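PDB 3HYW: sulfide-quinone reductase, which oxidises hydrogen sulfide to polysulfur with the help of FAD, passing the electrons to a quinone, as a homotrimeric monotopic membrane flavoprotein. Local coordinates for residues A[158-163]-A[182-187]; A[192-197]-A[356-361]; A[208-211]-A[216-219]; A[402-407]-A[413-418]. One frame throughout, in Å; residues are numbered along the deposited sequence.

Contact 1: residues A[158-163]-A[182-187]; sequences GPAYEF and MTFITS. With FAD (flavin-adenine dinucleotide), chain G.
Phe184 lays the far end of its ring over one face of Tyr161, with Phe184 CZ 3.5 Å above the centre of the tyrosine ring. The planes are inclined at 32°; the closest atoms are Tyr161 CZ and Phe184 CE2, 3.5 Å apart. The preceding residue, Ala160, closes on the same phenylalanine: Ala160 O sits 3.6 Å from Phe184 CE1, at the ring edge and near its plane, while Ala160 CB lies 3.9 Å from that same CE1. Phe184 reaches across because its CG stands anti to the backbone N (chi1 -167°), sending the ring off the strand toward the helix. Glu188 and the amide of Gly192 both bond to Tyr161 OH and together hold the hydroxyl end of the ring in place. With an alanine here, Phe184 would probably lose the face it rests on, and Glu188 and Gly192 a shared hydroxyl partner. Pro159 CG packs 3.4 Å from FAD C6, and Pro159 also borders the octathiocane pocket. Helix 158-173 links the parallel, neighbouring strands 146-150 and 182-185, a beta-alpha-beta crossover of the Rossmann-like nucleotide-binding kind, and Met251 of strand 247-255 touches Ala160.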
# COMPACT_ATOMS: atom_id res chain seq x y z
N GLY A 158 -6.21 14.12 -14.73
CA GLY A 158 -4.90 13.82 -15.31
C GLY A 158 -3.97 15.00 -15.50
O GLY A 158 -2.81 14.94 -15.09
N PRO A 159 -4.44 16.08 -16.14
CA PRO A 159 -3.58 17.26 -16.35
C PRO A 159 -3.03 17.90 -15.07
O PRO A 159 -1.95 18.48 -15.11
CB PRO A 159 -4.50 18.24 -17.08
CG PRO A 159 -5.51 17.36 -17.75
CD PRO A 159 -5.76 16.26 -16.77
N ALA A 160 -3.79 17.82 -13.97
CA ALA A 160 -3.33 18.32 -12.67
C ALA A 160 -2.15 17.49 -12.16
O ALA A 160 -1.18 18.05 -11.67
CB ALA A 160 -4.47 18.33 -11.66
N TYR A 161 -2.26 16.17 -12.27
CA TYR A 161 -1.16 15.26 -11.93
C TYR A 161 0.07 15.51 -12.80
O TYR A 161 1.20 15.55 -12.29
CB TYR A 161 -1.60 13.81 -12.07
CG TYR A 161 -2.54 13.38 -10.98
CD1 TYR A 161 -2.05 12.98 -9.74
CD2 TYR A 161 -3.92 13.41 -11.17
CE1 TYR A 161 -2.91 12.60 -8.73
CE2 TYR A 161 -4.79 13.03 -10.16
CZ TYR A 161 -4.27 12.63 -8.94
OH TYR A 161 -5.11 12.24 -7.93
N GLU A 162 -0.15 15.66 -14.11
CA GLU A 162 0.93 15.96 -15.05
C GLU A 162 1.65 17.23 -14.67
O GLU A 162 2.88 17.25 -14.57
CB GLU A 162 0.40 16.12 -16.48
CG GLU A 162 0.11 14.85 -17.22
CD GLU A 162 -0.20 15.12 -18.68
OE1 GLU A 162 -1.15 15.89 -18.95
OE2 GLU A 162 0.52 14.58 -19.55
N PHE A 163 0.89 18.31 -14.47
CA PHE A 163 1.45 19.63 -14.18
C PHE A 163 2.24 19.63 -12.87
O PHE A 163 3.31 20.24 -12.79
CB PHE A 163 0.34 20.70 -14.14
CG PHE A 163 0.86 22.10 -13.95
CD1 PHE A 163 0.92 22.68 -12.69
CD2 PHE A 163 1.30 22.84 -15.05
CE1 PHE A 163 1.42 23.97 -12.51
CE2 PHE A 163 1.80 24.15 -14.88
CZ PHE A 163 1.85 24.71 -13.61
N MET A 182 5.41 21.42 -2.02
CA MET A 182 4.37 21.09 -2.98
C MET A 182 3.28 20.25 -2.34
O MET A 182 3.56 19.26 -1.66
CB MET A 182 4.95 20.36 -4.19
CG MET A 182 5.81 21.24 -5.07
SD MET A 182 6.36 20.45 -6.60
CE MET A 182 4.79 20.32 -7.46
N THR A 183 2.04 20.68 -2.56
CA THR A 183 0.88 19.99 -2.03
C THR A 183 -0.17 19.83 -3.12
O THR A 183 -0.49 20.77 -3.85
CB THR A 183 0.28 20.74 -0.80
OG1 THR A 183 1.27 20.82 0.23
CG2 THR A 183 -0.95 20.02 -0.25
N PHE A 184 -0.70 18.62 -3.22
CA PHE A 184 -1.74 18.30 -4.18
C PHE A 184 -3.05 18.15 -3.43
O PHE A 184 -3.13 17.39 -2.47
CB PHE A 184 -1.37 17.00 -4.90
CG PHE A 184 -2.20 16.73 -6.12
CD1 PHE A 184 -1.81 17.23 -7.36
CD2 PHE A 184 -3.34 15.94 -6.05
CE1 PHE A 184 -2.58 16.98 -8.51
CE2 PHE A 184 -4.10 15.68 -7.18
CZ PHE A 184 -3.72 16.20 -8.42
N ILE A 185 -4.07 18.90 -3.84
CA ILE A 185 -5.39 18.86 -3.17
C ILE A 185 -6.48 18.51 -4.18
O ILE A 185 -6.67 19.21 -5.17
CB ILE A 185 -5.74 20.19 -2.46
CG1 ILE A 185 -4.62 20.61 -1.49
CG2 ILE A 185 -7.08 20.06 -1.71
CD1 ILE A 185 -4.94 21.85 -0.67
N THR A 186 -7.20 17.43 -3.91
CA THR A 186 -8.18 16.94 -4.88
C THR A 186 -9.54 16.57 -4.29
O THR A 186 -9.65 16.17 -3.13
CB THR A 186 -7.59 15.76 -5.71
OG1 THR A 186 -8.56 15.32 -6.67
CG2 THR A 186 -7.19 14.59 -4.80
N SER A 187 -10.57 16.73 -5.12
CA SER A 187 -11.92 16.27 -4.84
C SER A 187 -12.04 14.74 -4.93
O SER A 187 -12.97 14.15 -4.38
CB SER A 187 -12.91 16.94 -5.80
OG SER A 187 -12.38 17.01 -7.12
PA FAD G . -11.84 20.81 -27.61
O1A FAD G . -10.75 19.99 -28.26
O2A FAD G . -11.49 21.72 -26.48
O5B FAD G . -12.52 21.65 -28.79
C5B FAD G . -13.69 22.43 -28.64
C4B FAD G . -13.72 23.40 -29.81
O4B FAD G . -14.99 24.06 -29.87
C3B FAD G . -12.69 24.50 -29.64
O3B FAD G . -12.08 24.76 -30.91
C2B FAD G . -13.50 25.70 -29.19
O2B FAD G . -12.89 26.93 -29.55
C1B FAD G . -14.81 25.47 -29.93
N9A FAD G . -16.00 26.15 -29.34
C8A FAD G . -16.31 26.28 -28.04
N7A FAD G . -17.49 26.94 -27.93
C5A FAD G . -17.91 27.22 -29.19
C6A FAD G . -19.03 27.87 -29.71
N6A FAD G . -19.97 28.38 -28.89
N1A FAD G . -19.16 27.99 -31.06
C2A FAD G . -18.23 27.50 -31.89
N3A FAD G . -17.15 26.87 -31.41
C4A FAD G . -16.97 26.71 -30.07
N1 FAD G . -7.00 13.63 -23.23
C2 FAD G . -6.15 12.59 -23.48
O2 FAD G . -6.59 11.54 -24.00
N3 FAD G . -4.83 12.68 -23.20
C4 FAD G . -4.33 13.81 -22.66
O4 FAD G . -3.00 13.91 -22.35
C4X FAD G . -5.18 14.87 -22.39
N5 FAD G . -4.67 16.00 -21.83
C5X FAD G . -5.48 17.05 -21.57
C6 FAD G . -4.93 18.21 -21.01
C7 FAD G . -5.73 19.31 -20.72
C7M FAD G . -5.09 20.54 -20.11
C8 FAD G . -7.10 19.24 -20.99
C8M FAD G . -8.04 20.39 -20.70
C9 FAD G . -7.64 18.07 -21.55
C9A FAD G . -6.84 16.97 -21.86
N10 FAD G . -7.36 15.83 -22.42
C10 FAD G . -6.54 14.78 -22.68
C1' FAD G . -8.81 15.72 -22.65
C2' FAD G . -9.39 15.85 -24.05
O2' FAD G . -8.67 15.00 -24.96
C3' FAD G . -9.37 17.32 -24.46
O3' FAD G . -10.14 18.09 -23.50
C4' FAD G . -9.95 17.51 -25.86
O4' FAD G . -9.53 18.80 -26.34
C5' FAD G . -11.47 17.42 -25.85
O5' FAD G . -11.97 17.50 -27.18
P FAD G . -13.31 18.32 -27.54
O1P FAD G . -13.49 18.25 -29.04
O2P FAD G . -14.45 17.89 -26.64
O3P FAD G . -13.00 19.84 -27.09

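Contact 2: residues A[192-197]-A[356-361]; sequences GHFGVG and GFFFAD
The loop that supplies Phe194 to the octathiocane pocket meets strand 355-361 through a single T-shaped (edge-to-face) pair of phenylalanines. Phe194 turns its edge toward the face of Phe358, with the ring planes at 68° and the centroids 5.3 Å apart. The touching is done by the outer atoms: Phe194 CE2 lies 4.1 Å from Phe358 CE1 and stands over the face of Phe358, nearer its rim than its centre. Phe194 has CG anti to its carbonyl carbon (chi1 -57°), which carries the CE2 and CZ end of its ring out to the strand, and the two side chains cross at about a right angle. Behind the rings, residues 193-196 form a type I' turn, closed by a hydrogen bond of 3.0 Å from Val196 N to His193 O. A second hydrogen bond, from Gly195 N to His193 ND1, is bent and comes in tilted from the imidazole plane; His193 NE2 in turn bonds to Glu302, so both ring nitrogens are engaged. Gly192 CA sits over one face of Phe194, toward its rim, 3.6 Å above the plane. Phe194 N is held by Glu188, and the ring also meets Tyr161 edge-to-face. Ser202, at the start of helix 202-212, touches both phenylalanines, Leu205 of that helix packs on Phe358, and Thr372 of the adjoining strand 369-375 lies against Phe358 within the three-stranded antiparallel sheet.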
# COMPACT_ATOMS: atom_id res chain seq x y z
N GLY A 192 -5.25 9.16 -7.81
CA GLY A 192 -5.34 8.23 -8.92
C GLY A 192 -6.71 7.60 -9.10
O GLY A 192 -6.83 6.52 -9.69
N HIS A 193 -7.74 8.27 -8.56
CA HIS A 193 -9.14 7.93 -8.84
C HIS A 193 -9.52 8.37 -10.25
O HIS A 193 -10.18 7.61 -10.98
CB HIS A 193 -10.06 8.59 -7.81
CG HIS A 193 -11.51 8.30 -8.01
ND1 HIS A 193 -12.31 9.03 -8.88
CD2 HIS A 193 -12.33 7.39 -7.44
CE1 HIS A 193 -13.54 8.56 -8.84
NE2 HIS A 193 -13.58 7.57 -7.97
N PHE A 194 -9.14 9.60 -10.62
CA PHE A 194 -9.30 10.14 -11.98
C PHE A 194 -10.75 10.34 -12.46
O PHE A 194 -10.98 10.60 -13.63
CB PHE A 194 -8.56 9.29 -13.03
CG PHE A 194 -7.08 9.12 -12.77
CD1 PHE A 194 -6.27 10.20 -12.42
CD2 PHE A 194 -6.49 7.86 -12.92
CE1 PHE A 194 -4.90 10.03 -12.19
CE2 PHE A 194 -5.11 7.68 -12.71
CZ PHE A 194 -4.31 8.77 -12.34
N GLY A 195 -11.71 10.22 -11.55
CA GLY A 195 -13.13 10.24 -11.95
C GLY A 195 -13.57 8.93 -12.62
O GLY A 195 -14.61 8.89 -13.27
N VAL A 196 -12.77 7.88 -12.46
CA VAL A 196 -13.09 6.57 -13.06
C VAL A 196 -13.03 5.40 -12.07
O VAL A 196 -13.11 4.23 -12.48
CB VAL A 196 -12.19 6.26 -14.31
CG1 VAL A 196 -12.34 7.34 -15.37
CG2 VAL A 196 -10.74 6.10 -13.90
N GLY A 197 -12.87 5.71 -10.78
CA GLY A 197 -12.72 4.69 -9.75
C GLY A 197 -11.38 3.97 -9.83
O GLY A 197 -11.27 2.80 -9.46
N GLY A 356 3.37 8.16 -16.74
CA GLY A 356 2.48 7.08 -16.35
C GLY A 356 1.64 6.67 -17.53
O GLY A 356 1.07 7.51 -18.21
N PHE A 357 1.60 5.37 -17.80
CA PHE A 357 0.77 4.82 -18.86
C PHE A 357 -0.42 4.14 -18.23
O PHE A 357 -0.26 3.23 -17.41
CB PHE A 357 1.56 3.83 -19.72
CG PHE A 357 0.75 3.22 -20.84
CD1 PHE A 357 0.68 3.84 -22.09
CD2 PHE A 357 0.07 2.02 -20.65
CE1 PHE A 357 -0.06 3.27 -23.12
CE2 PHE A 357 -0.68 1.45 -21.67
CZ PHE A 357 -0.75 2.08 -22.91
N PHE A 358 -1.61 4.60 -18.60
CA PHE A 358 -2.86 4.02 -18.14
C PHE A 358 -3.69 3.60 -19.34
O PHE A 358 -3.78 4.32 -20.34
CB PHE A 358 -3.64 5.02 -17.26
CG PHE A 358 -2.85 5.51 -16.07
CD1 PHE A 358 -2.81 4.77 -14.89
CD2 PHE A 358 -2.12 6.70 -16.14
CE1 PHE A 358 -2.07 5.21 -13.79
CE2 PHE A 358 -1.37 7.15 -15.06
CZ PHE A 358 -1.34 6.40 -13.88
N PHE A 359 -4.24 2.39 -19.27
CA PHE A 359 -5.15 1.89 -20.29
C PHE A 359 -6.32 1.24 -19.57
O PHE A 359 -6.11 0.42 -18.69
CB PHE A 359 -4.45 0.87 -21.21
CG PHE A 359 -5.38 0.19 -22.19
CD1 PHE A 359 -5.55 -1.19 -22.18
CD2 PHE A 359 -6.09 0.94 -23.13
CE1 PHE A 359 -6.40 -1.82 -23.09
CE2 PHE A 359 -6.95 0.32 -24.04
CZ PHE A 359 -7.10 -1.06 -24.02
N ALA A 360 -7.53 1.65 -19.94
CA ALA A 360 -8.75 1.08 -19.38
C ALA A 360 -9.73 0.76 -20.50
O ALA A 360 -10.08 1.64 -21.29
CB ALA A 360 -9.36 2.05 -18.37
N ASP A 361 -10.17 -0.49 -20.55
CA ASP A 361 -11.05 -0.96 -21.62
C ASP A 361 -12.25 -1.77 -21.10
O ASP A 361 -12.09 -2.92 -20.70
CB ASP A 361 -10.27 -1.80 -22.65
CG ASP A 361 -11.16 -2.37 -23.75
OD1 ASP A 361 -12.09 -1.67 -24.19
OD2 ASP A 361 -10.95 -3.53 -24.15

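Contact 3: residues A[208-211]-A[216-219]; sequences DLFA and DWIA
Helix 202-212 comes nearest the strand that follows it at Phe210 and Asp216, whose CA atoms are 6.9 Å apart, the chain turning back over only four residues between the segments. The side chains that meet are Phe210 and Trp217. Phe210 presents its ring edge, so that Trp217 CD1 lies in the phenylalanine plane, 3.9 Å from Phe210 CD2. The indole is turned obliquely to it: phenyl and five-membered ring planes make 53°, with centroids 6.0 Å apart, and the meeting is made at one corner of each ring. Phe210 CB adds a looser approach to the same Trp217 CD1, at 4.1 Å. This is the second half of the beta-alpha-beta unit formed by strand 182-185, helix 202-212 and strand 216-218, where the helix covers one side of the parallel strands. Trp217 takes the crowded position between its backbone N and carbonyl carbon (chi1 55°), which brings its CD1 corner to the helix. Trp217 lies at the surface, though its side chain also touches Leu191 and Phe184, whereas Phe210 is buried, its ring also meeting Phe184 edge-to-face and touching Leu165 of helix 158-173. On the helix, Asp208 OD1 forms a salt bridge with Arg204 of a neighbouring subunit, and Ala211 packs on Ala201 of that subunit.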
# COMPACT_ATOMS: atom_id res chain seq x y z
N ASP A 208 2.80 6.28 -4.25
CA ASP A 208 4.24 5.97 -4.15
C ASP A 208 5.06 7.01 -4.88
O ASP A 208 6.15 7.38 -4.44
CB ASP A 208 4.56 4.59 -4.73
CG ASP A 208 4.14 3.46 -3.82
OD1 ASP A 208 3.52 3.72 -2.76
OD2 ASP A 208 4.46 2.30 -4.16
N LEU A 209 4.53 7.48 -6.00
CA LEU A 209 5.16 8.48 -6.84
C LEU A 209 5.24 9.84 -6.16
O LEU A 209 6.27 10.51 -6.22
CB LEU A 209 4.39 8.58 -8.16
CG LEU A 209 4.91 9.47 -9.28
CD1 LEU A 209 6.14 8.85 -9.94
CD2 LEU A 209 3.81 9.67 -10.29
N PHE A 210 4.14 10.27 -5.54
CA PHE A 210 4.12 11.52 -4.77
C PHE A 210 5.07 11.43 -3.58
O PHE A 210 5.78 12.39 -3.28
CB PHE A 210 2.69 11.86 -4.32
CG PHE A 210 1.87 12.61 -5.35
CD1 PHE A 210 2.28 12.69 -6.68
CD2 PHE A 210 0.68 13.24 -4.98
CE1 PHE A 210 1.52 13.37 -7.62
CE2 PHE A 210 -0.09 13.92 -5.93
CZ PHE A 210 0.34 13.99 -7.25
N ALA A 211 5.08 10.27 -2.92
CA ALA A 211 6.00 10.02 -1.80
C ALA A 211 7.47 10.07 -2.24
O ALA A 211 8.29 10.69 -1.57
CB ALA A 211 5.68 8.69 -1.12
N ASP A 216 3.28 16.42 -1.10
CA ASP A 216 2.28 16.22 -0.07
C ASP A 216 0.90 16.28 -0.70
O ASP A 216 0.72 16.88 -1.76
CB ASP A 216 2.43 17.27 1.03
CG ASP A 216 3.72 17.11 1.81
OD1 ASP A 216 4.00 15.98 2.28
OD2 ASP A 216 4.46 18.10 1.94
N TRP A 217 -0.07 15.65 -0.06
CA TRP A 217 -1.40 15.61 -0.67
C TRP A 217 -2.53 15.50 0.32
O TRP A 217 -2.37 14.99 1.43
CB TRP A 217 -1.49 14.48 -1.71
CG TRP A 217 -1.13 13.14 -1.19
CD1 TRP A 217 0.11 12.56 -1.21
CD2 TRP A 217 -2.02 12.18 -0.59
NE1 TRP A 217 0.05 11.30 -0.65
CE2 TRP A 217 -1.24 11.05 -0.27
CE3 TRP A 217 -3.39 12.18 -0.30
CZ2 TRP A 217 -1.79 9.91 0.33
CZ3 TRP A 217 -3.93 11.05 0.30
CH2 TRP A 217 -3.13 9.93 0.61
N ILE A 218 -3.69 16.00 -0.11
CA ILE A 218 -4.92 15.96 0.64
C ILE A 218 -6.00 15.58 -0.36
O ILE A 218 -6.21 16.27 -1.36
CB ILE A 218 -5.25 17.34 1.27
CG1 ILE A 218 -4.04 17.90 2.03
CG2 ILE A 218 -6.49 17.24 2.16
CD1 ILE A 218 -4.10 19.40 2.32
N ALA A 219 -6.66 14.46 -0.12
CA ALA A 219 -7.72 13.98 -1.00
C ALA A 219 -9.05 14.04 -0.27
O ALA A 219 -9.10 14.22 0.95
CB ALA A 219 -7.42 12.55 -1.47

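Contact 4: residues A[402-407]-A[413-418]; sequences FEEKVL and VHPIEL. With DCQ (2-decyl-5,6-dimethoxy-3-methylcyclohexa-2,5-diene-1,4-dione), chain H.
One side of the quinone pocket is built on helix 401-411, and this contact is where the chain leaving that helix folds back on it toward strand 416-418. Leu407 and Val413 meet closely: Val413 CG1 lies 3.1 Å from Leu407 O and 3.6 Å from Leu407 CB, and a weak but nearly straight hydrogen bond of 3.5 Å runs from Val413 N to Leu407 O. Glu404 crosses the Pro415 ring at about a right angle, its CG and its carboxylate oxygen OE2 each 3.8 Å from Pro415 CD. Gln319 and Met322 of helix 314-332 also pack on Pro415. Another side of helix 401-411 carries the decylubiquinone. Glu403, extended, brings OE2 to 3.5 Å from DCQ C9 on the tail and nearly as close to the ring methyl DCQ C1M, while its OE1 is held by Lys392 in a salt bridge and by Tyr388. A glutamine in place of Glu403 would probably leave Lys392 without its charged mate beside the bound quinone. Leu407 serves both sides, since its CD1 also packs 3.8 Å from DCQ C7. Past it the decyl chain runs by Val406 and reaches Phe402, whose ring takes DCQ C14 at its edge, in plane, 3.6 Å from Phe402 CE2.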
# COMPACT_ATOMS: atom_id res chain seq x y z
N PHE A 402 -4.61 1.88 -40.64
CA PHE A 402 -3.51 1.19 -39.94
C PHE A 402 -3.54 1.40 -38.43
O PHE A 402 -3.13 0.51 -37.67
CB PHE A 402 -2.13 1.59 -40.50
CG PHE A 402 -1.59 2.88 -39.95
CD1 PHE A 402 -1.80 4.08 -40.62
CD2 PHE A 402 -0.85 2.90 -38.77
CE1 PHE A 402 -1.31 5.30 -40.10
CE2 PHE A 402 -0.36 4.10 -38.24
CZ PHE A 402 -0.59 5.30 -38.92
N GLU A 403 -3.99 2.57 -37.99
CA GLU A 403 -4.02 2.88 -36.56
C GLU A 403 -4.96 1.94 -35.82
O GLU A 403 -4.60 1.40 -34.77
CB GLU A 403 -4.42 4.34 -36.32
CG GLU A 403 -4.46 4.72 -34.84
CD GLU A 403 -4.73 6.20 -34.60
OE1 GLU A 403 -4.60 7.01 -35.55
OE2 GLU A 403 -5.06 6.54 -33.45
N GLU A 404 -6.16 1.73 -36.37
CA GLU A 404 -7.11 0.75 -35.83
C GLU A 404 -6.50 -0.65 -35.79
O GLU A 404 -6.64 -1.37 -34.79
CB GLU A 404 -8.41 0.74 -36.64
CG GLU A 404 -9.50 -0.14 -36.01
CD GLU A 404 -10.78 -0.20 -36.83
OE1 GLU A 404 -11.09 0.78 -37.54
OE2 GLU A 404 -11.49 -1.23 -36.75
N LYS A 405 -5.82 -1.04 -36.86
CA LYS A 405 -5.16 -2.35 -36.90
C LYS A 405 -4.09 -2.48 -35.81
O LYS A 405 -4.04 -3.47 -35.10
CB LYS A 405 -4.60 -2.67 -38.30
CG LYS A 405 -5.71 -2.85 -39.35
CD LYS A 405 -5.22 -3.31 -40.71
CE LYS A 405 -6.36 -3.25 -41.73
NZ LYS A 405 -5.96 -3.77 -43.08
N VAL A 406 -3.25 -1.45 -35.67
CA VAL A 406 -2.16 -1.44 -34.69
C VAL A 406 -2.68 -1.47 -33.24
O VAL A 406 -2.14 -2.19 -32.40
CB VAL A 406 -1.21 -0.23 -34.92
CG1 VAL A 406 -0.24 -0.05 -33.76
CG2 VAL A 406 -0.44 -0.40 -36.23
N LEU A 407 -3.74 -0.71 -32.98
CA LEU A 407 -4.40 -0.72 -31.67
C LEU A 407 -5.00 -2.09 -31.36
O LEU A 407 -4.99 -2.53 -30.21
CB LEU A 407 -5.49 0.36 -31.62
CG LEU A 407 -5.28 1.68 -30.87
CD1 LEU A 407 -3.82 2.01 -30.57
CD2 LEU A 407 -5.97 2.84 -31.60
N VAL A 413 -8.05 -3.57 -28.89
CA VAL A 413 -9.14 -2.60 -28.94
C VAL A 413 -9.85 -2.56 -30.30
O VAL A 413 -9.21 -2.59 -31.36
CB VAL A 413 -8.70 -1.17 -28.45
CG1 VAL A 413 -7.25 -0.91 -28.75
CG2 VAL A 413 -9.58 -0.05 -29.03
N HIS A 414 -11.18 -2.55 -30.24
CA HIS A 414 -12.03 -2.27 -31.38
C HIS A 414 -12.76 -0.99 -31.00
O HIS A 414 -13.40 -0.94 -29.95
CB HIS A 414 -13.02 -3.41 -31.63
CG HIS A 414 -12.38 -4.72 -31.98
ND1 HIS A 414 -11.85 -5.57 -31.03
CD2 HIS A 414 -12.18 -5.33 -33.17
CE1 HIS A 414 -11.36 -6.64 -31.62
NE2 HIS A 414 -11.55 -6.52 -32.92
N PRO A 415 -12.65 0.06 -31.83
CA PRO A 415 -13.12 1.39 -31.42
C PRO A 415 -14.65 1.57 -31.34
O PRO A 415 -15.13 2.34 -30.51
CB PRO A 415 -12.53 2.32 -32.48
CG PRO A 415 -12.32 1.46 -33.69
CD PRO A 415 -12.03 0.07 -33.17
N ILE A 416 -15.38 0.87 -32.20
CA ILE A 416 -16.84 0.99 -32.24
C ILE A 416 -17.48 -0.39 -32.36
O ILE A 416 -16.85 -1.34 -32.83
CB ILE A 416 -17.33 1.93 -33.39
CG1 ILE A 416 -16.97 1.37 -34.78
CG2 ILE A 416 -16.77 3.34 -33.21
CD1 ILE A 416 -17.47 2.23 -35.95
N GLU A 417 -18.73 -0.50 -31.93
CA GLU A 417 -19.45 -1.76 -32.00
C GLU A 417 -20.88 -1.54 -32.47
O GLU A 417 -21.48 -0.51 -32.16
CB GLU A 417 -19.43 -2.49 -30.65
CG GLU A 417 -20.06 -1.70 -29.49
CD GLU A 417 -19.51 -2.10 -28.13
OE1 GLU A 417 -19.14 -3.28 -27.94
OE2 GLU A 417 -19.44 -1.21 -27.24
N LEU A 418 -21.41 -2.50 -33.23
CA LEU A 418 -22.82 -2.48 -33.60
C LEU A 418 -23.67 -2.42 -32.34
O LEU A 418 -23.43 -3.15 -31.38
CB LEU A 418 -23.19 -3.70 -34.44
CG LEU A 418 -22.95 -3.59 -35.95
CD1 LEU A 418 -23.17 -4.94 -36.62
CD2 LEU A 418 -23.88 -2.54 -36.56
O2 DCQ H . -6.33 9.18 -28.21
C2 DCQ H . -5.19 8.49 -27.98
C3 DCQ H . -4.36 8.86 -26.92
O3 DCQ H . -4.72 9.90 -26.10
C3M DCQ H . -4.38 11.26 -26.39
C4 DCQ H . -3.19 8.16 -26.68
O4 DCQ H . -2.38 8.52 -25.64
C4M DCQ H . -1.16 9.24 -25.85
C5 DCQ H . -2.84 7.09 -27.51
O5 DCQ H . -1.68 6.41 -27.26
C1 DCQ H . -4.84 7.42 -28.80
C1M DCQ H . -5.75 7.04 -29.95
C6 DCQ H . -3.65 6.72 -28.57
C7 DCQ H . -3.25 5.55 -29.45
C8 DCQ H . -2.11 5.92 -30.40
C9 DCQ H . -2.31 5.30 -31.77
C10 DCQ H . -1.17 4.35 -32.13
C11 DCQ H . -0.34 4.93 -33.27
C12 DCQ H . -0.09 3.89 -34.36
C13 DCQ H . 1.34 3.36 -34.31
C14 DCQ H . 1.72 2.66 -35.61
C15 DCQ H . 3.06 1.94 -35.49
C16 DCQ H . 3.71 1.79 -36.85

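How the contacts relate
Contacts 1 and 3 share the mixed sheet: Phe184 N hydrogen-bonds to Asp216 O at 2.7 Å, and the Phe184 ring touches both Tyr161 and Phe210, so one phenylalanine serves two helices. Tyr161 joins contacts 1 and 2. These make an aromatic run, buried in contacts 1 and 2 and opening to the surface at Trp217 in contact 3, near a subunit interface. Contact 4 is far from contact 3 (centres about 36 Å apart) but comes within about 5 Å of contact 2 at the nearest atoms, without touching; it mixes aliphatic packing, an acid lying on a proline, and a weak backbone hydrogen bond. Contacts 1 and 2 border the sulfur pocket, contact 1 also the flavin, whereas contact 4 lines the quinone side.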